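Local coordinates for peptide ABC transporter permease (Staphylococcus hominis, PDB 6EXS), which probably imports peptides as a proton-coupled transporter of the POT family and binds a thioalcohol-conjugated dipeptide, a precursor of human body malodour, at residues 30-33 and 34-37; 333-336 and 337-340. All coordinates share one frame; numbering follows the deposited sequence. Where two conformers were deposited one is given.

Contact 1: residues 30-33 and 34-37; sequences FSYY and GMRA. With C3H (2-[[(2~{R})-2-azanyl-3-[(3~{S})-3-methyl-1-oxidanyl-hexan-3-yl]sulfanyl-propanoyl]amino]ethanoic acid), chain O.
The Arg-36 guanidinium sits at the edge of the Tyr-33 ring, near its plane and turned 79° from it, so that Tyr-33 CE1 comes over a guanidinium face, 3.4 Å from Arg-36 NH2. Tyr-32 CD2 is centred over one face of the Tyr-33 ring, the ligand nitrogen C3H N1 toward the rim of the other. The C7 methylene of C3H approaches the edge of the guanidinium. These residues form about two turns of helix 16-44, a transmembrane helix of the major facilitator fold, whose i to i+4 bonds include Arg-36 N to Tyr-32 O (3.0 Å) and Ala-37 N to Tyr-33 O (2.9 Å). Tyr-32, with CG anti to the backbone N (chi1 171°), brings its ring under the Arg-36 chain, whose CG methylene lies over one face in a CH-pi contact, 4.2 Å from the centroid. Arg-36 was deposited in two conformers, so its side-chain contacts are less certain. Met-35 CE rests obliquely against Tyr-32 CD1 at 3.8 Å. Lys-129 makes a cation-pi contact with the same tyrosine, while Arg-36 has a long, weak ion pair with Glu-303. At the pocket end, Tyr-33 OH lies 2.8 Å from the ligand carboxyl oxygen C3H O2.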
# COMPACT_ATOMS: atom_id res chain seq x y z
N PHE A 30 -6.50 10.20 -3.60
CA PHE A 30 -7.42 10.32 -4.74
C PHE A 30 -6.59 10.19 -6.02
O PHE A 30 -6.88 9.34 -6.88
CB PHE A 30 -8.12 11.70 -4.71
CG PHE A 30 -8.98 12.01 -5.91
CD1 PHE A 30 -8.43 12.59 -7.06
CD2 PHE A 30 -10.35 11.76 -5.90
CE1 PHE A 30 -9.22 12.85 -8.19
CE2 PHE A 30 -11.14 12.03 -7.03
CZ PHE A 30 -10.57 12.57 -8.16
N SER A 31 -5.56 11.04 -6.15
CA SER A 31 -4.71 11.06 -7.33
C SER A 31 -3.83 9.81 -7.44
O SER A 31 -3.62 9.34 -8.57
CB SER A 31 -3.91 12.36 -7.39
OG SER A 31 -3.12 12.54 -6.23
N TYR A 32 -3.37 9.22 -6.30
CA TYR A 32 -2.57 7.99 -6.34
C TYR A 32 -3.39 6.82 -6.83
O TYR A 32 -2.95 6.12 -7.74
CB TYR A 32 -1.94 7.61 -4.99
CG TYR A 32 -1.30 6.23 -4.99
CD1 TYR A 32 -0.11 5.98 -5.66
CD2 TYR A 32 -1.90 5.17 -4.30
CE1 TYR A 32 0.47 4.71 -5.68
CE2 TYR A 32 -1.33 3.90 -4.31
CZ TYR A 32 -0.15 3.67 -5.00
OH TYR A 32 0.45 2.43 -4.98
N TYR A 33 -4.57 6.59 -6.22
CA TYR A 33 -5.42 5.46 -6.57
C TYR A 33 -6.11 5.63 -7.91
O TYR A 33 -6.37 4.63 -8.57
CB TYR A 33 -6.40 5.10 -5.44
CG TYR A 33 -5.70 4.40 -4.30
CD1 TYR A 33 -5.14 3.13 -4.48
CD2 TYR A 33 -5.52 5.02 -3.07
CE1 TYR A 33 -4.43 2.50 -3.46
CE2 TYR A 33 -4.82 4.39 -2.04
CZ TYR A 33 -4.27 3.14 -2.25
OH TYR A 33 -3.60 2.50 -1.24
N GLY A 34 -6.31 6.87 -8.35
CA GLY A 34 -6.90 7.18 -9.64
C GLY A 34 -5.94 6.85 -10.77
O GLY A 34 -6.33 6.20 -11.75
N MET A 35 -4.68 7.28 -10.61
CA MET A 35 -3.57 7.01 -11.54
C MET A 35 -3.36 5.47 -11.60
O MET A 35 -3.22 4.92 -12.69
CB MET A 35 -2.31 7.75 -11.04
CG MET A 35 -1.02 7.42 -11.77
SD MET A 35 -0.24 5.87 -11.27
CE MET A 35 0.09 6.19 -9.43
N ARG A 36 -3.35 4.81 -10.40
CA ARG A 36 -3.19 3.36 -10.22
C ARG A 36 -4.27 2.55 -10.95
O ARG A 36 -3.96 1.56 -11.61
CB ARG A 36 -3.21 3.01 -8.72
CG ARG A 36 -1.91 2.44 -8.18
CD ARG A 36 -1.99 0.93 -8.10
NE ARG A 36 -2.18 0.43 -6.74
CZ ARG A 36 -3.36 0.11 -6.20
NH1 ARG A 36 -4.48 0.25 -6.89
NH2 ARG A 36 -3.41 -0.37 -4.97
N ALA A 37 -5.55 2.97 -10.82
CA ALA A 37 -6.70 2.32 -11.45
C ALA A 37 -6.60 2.32 -12.98
O ALA A 37 -7.04 1.36 -13.61
CB ALA A 37 -7.99 3.02 -11.02
O2 C3H O . -5.67 2.22 0.56
C11 C3H O . -6.68 1.70 0.89
O3 C3H O . -6.93 1.32 2.09
C10 C3H O . -7.80 1.34 -0.04
N1 C3H O . -7.37 1.08 -1.39
C9 C3H O . -6.95 -0.12 -1.76
O1 C3H O . -6.12 -0.77 -1.13
C8 C3H O . -7.54 -0.73 -2.99
N C3H O . -8.20 0.31 -3.76
C7 C3H O . -6.45 -1.35 -3.87
S C3H O . -6.26 -3.15 -3.81
C3 C3H O . -7.74 -4.02 -4.55
C4 C3H O . -7.75 -3.68 -6.01
C5 C3H O . -8.98 -3.56 -3.75
C6 C3H O . -10.33 -3.96 -4.29
O C3H O . -11.11 -2.85 -4.62
C2 C3H O . -7.63 -5.53 -4.38
C1 C3H O . -8.71 -6.17 -3.52
C C3H O . -8.52 -7.66 -3.43

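Contact 2: residues 333-336 and 337-340. With C3H (2-[[(2~{R})-2-azanyl-3-[(3~{S})-3-methyl-1-oxidanyl-hexan-3-yl]sulfanyl-propanoyl]amino]ethanoic acid), chain O.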
# COMPACT_ATOMS: atom_id res chain seq x y z
N ALA A 333 -12.32 -0.06 -14.14
CA ALA A 333 -11.63 0.69 -13.07
C ALA A 333 -12.40 0.72 -11.74
O ALA A 333 -11.78 0.93 -10.69
CB ALA A 333 -11.29 2.10 -13.52
N LEU A 334 -13.73 0.47 -11.77
CA LEU A 334 -14.59 0.43 -10.58
C LEU A 334 -14.33 -0.78 -9.67
O LEU A 334 -14.73 -0.75 -8.51
CB LEU A 334 -16.07 0.54 -10.95
CG LEU A 334 -16.62 1.96 -10.94
CD1 LEU A 334 -16.43 2.63 -12.27
CD2 LEU A 334 -18.08 1.96 -10.59
N PHE A 335 -13.61 -1.81 -10.17
CA PHE A 335 -13.19 -2.96 -9.36
C PHE A 335 -12.31 -2.50 -8.18
O PHE A 335 -12.29 -3.17 -7.16
CB PHE A 335 -12.36 -3.94 -10.20
CG PHE A 335 -13.12 -4.89 -11.08
CD1 PHE A 335 -14.14 -5.68 -10.56
CD2 PHE A 335 -12.76 -5.07 -12.41
CE1 PHE A 335 -14.83 -6.59 -11.37
CE2 PHE A 335 -13.44 -5.99 -13.22
CZ PHE A 335 -14.47 -6.73 -12.70
N GLN A 336 -11.58 -1.36 -8.34
CA GLN A 336 -10.68 -0.74 -7.34
C GLN A 336 -11.41 -0.00 -6.21
O GLN A 336 -10.80 0.29 -5.17
CB GLN A 336 -9.70 0.25 -8.02
CG GLN A 336 -8.84 -0.34 -9.11
CD GLN A 336 -8.07 -1.51 -8.60
OE1 GLN A 336 -8.40 -2.67 -8.87
NE2 GLN A 336 -7.06 -1.24 -7.78
N SER A 337 -12.69 0.34 -6.44
CA SER A 337 -13.58 1.05 -5.52
C SER A 337 -14.29 0.10 -4.55
O SER A 337 -14.81 0.58 -3.53
CB SER A 337 -14.61 1.86 -6.31
OG SER A 337 -14.04 2.97 -6.99
N ILE A 338 -14.30 -1.23 -4.84
CA ILE A 338 -15.00 -2.23 -4.01
C ILE A 338 -14.45 -2.28 -2.57
O ILE A 338 -15.21 -2.08 -1.62
CB ILE A 338 -15.08 -3.64 -4.67
CG1 ILE A 338 -15.79 -3.58 -6.06
CG2 ILE A 338 -15.80 -4.64 -3.73
CD1 ILE A 338 -15.67 -4.81 -6.91
N ASN A 339 -13.15 -2.57 -2.42
CA ASN A 339 -12.44 -2.67 -1.15
C ASN A 339 -12.55 -1.37 -0.29
O ASN A 339 -12.96 -1.49 0.86
CB ASN A 339 -11.00 -3.10 -1.39
CG ASN A 339 -10.14 -3.29 -0.19
OD1 ASN A 339 -9.65 -2.32 0.36
ND2 ASN A 339 -9.85 -4.54 0.15
N PRO A 340 -12.26 -0.14 -0.82
CA PRO A 340 -12.44 1.07 0.01
C PRO A 340 -13.89 1.34 0.43
O PRO A 340 -14.10 1.86 1.53
CB PRO A 340 -11.88 2.20 -0.86
CG PRO A 340 -11.16 1.54 -1.98
CD PRO A 340 -11.76 0.21 -2.17
O2 C3H O . -5.67 2.22 0.56
C11 C3H O . -6.68 1.70 0.89
O3 C3H O . -6.93 1.32 2.09
C10 C3H O . -7.80 1.34 -0.04
N1 C3H O . -7.37 1.08 -1.39
C9 C3H O . -6.95 -0.12 -1.76
O1 C3H O . -6.12 -0.77 -1.13
C8 C3H O . -7.54 -0.73 -2.99
N C3H O . -8.20 0.31 -3.76
C7 C3H O . -6.45 -1.35 -3.87
S C3H O . -6.26 -3.15 -3.81
C3 C3H O . -7.74 -4.02 -4.55
C4 C3H O . -7.75 -3.68 -6.01
C5 C3H O . -8.98 -3.56 -3.75
C6 C3H O . -10.33 -3.96 -4.29
O C3H O . -11.11 -2.85 -4.62
C2 C3H O . -7.63 -5.53 -4.38
C1 C3H O . -8.71 -6.17 -3.52
C C3H O . -8.52 -7.66 -3.43
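Phe-335 and Ile-338 run side by side because both first torsions place the outgoing carbon anti to the carbonyl carbon (chi1 -81° for Phe-335 CG, -58° for Ile-338 CG1). With chi2 extended, Ile-338 CD1 reaches the edge of the phenyl ring near its plane, 4.1 Å from Phe-335 CD1. The same methyl group also lies against the Phe-335 backbone. Tyr-403 of helix 396-418 meets both residues, its ring roughly parallel to that of Phe-335.

Two successive carbonyls of the turn accept hydrogen bonds from the ligand. The hydroxyl C3H O donates to Phe-335 O at 2.8 Å, and the amino nitrogen C3H N donates to Gln-336 O at 3.0 Å. The hydroxyl also accepts from Asn-339 N at 3.0 Å, a nearly straight bond of 163°, so this oxygen both donates to and accepts from the main chain. Pro-340 has no N-H to offer; its CD packs on Gln-336 O at 3.2 Å and its CG faces the ligand amine. Asn-339 turns its side chain away from 333-336: CB lies implausibly close to C5 and C6 of C3H, so the detail there is doubtful, and ND2 bonds to Glu-410.

Behind the pocket, Ser-337 N bonds to Leu-334 O at 3.1 Å, while Ser-337 OG bonds to Leu-163 O of helix 147-174. The arrangement is that of a substrate site in a major facilitator transporter, where main-chain groups of the turn leading into transmembrane helix 338-357 point into the pocket and hold the hydroxyl and the amine of the ligand.

In the fold
Contact 1 comes first along the chain, on helix 16-44; contact 2 follows some 300 residues later, where a loop runs into helix 338-357. Their centres are nonetheless about 11 Å apart, on the same side of the chain's centre, and both touch C3H. They also meet directly: Arg-36 and Ala-37 pack against Gln-336, and Ala-37 CB lies 4.2 Å from Ala-333 CB. Helix 147-174 borders both, with Ala-162 touching Tyr-33 and Pro-340. The ligand therefore lies between distant parts of the sequence, consistent with the central cavity of a major facilitator transporter, whose two halves are thought to move against each other during transport.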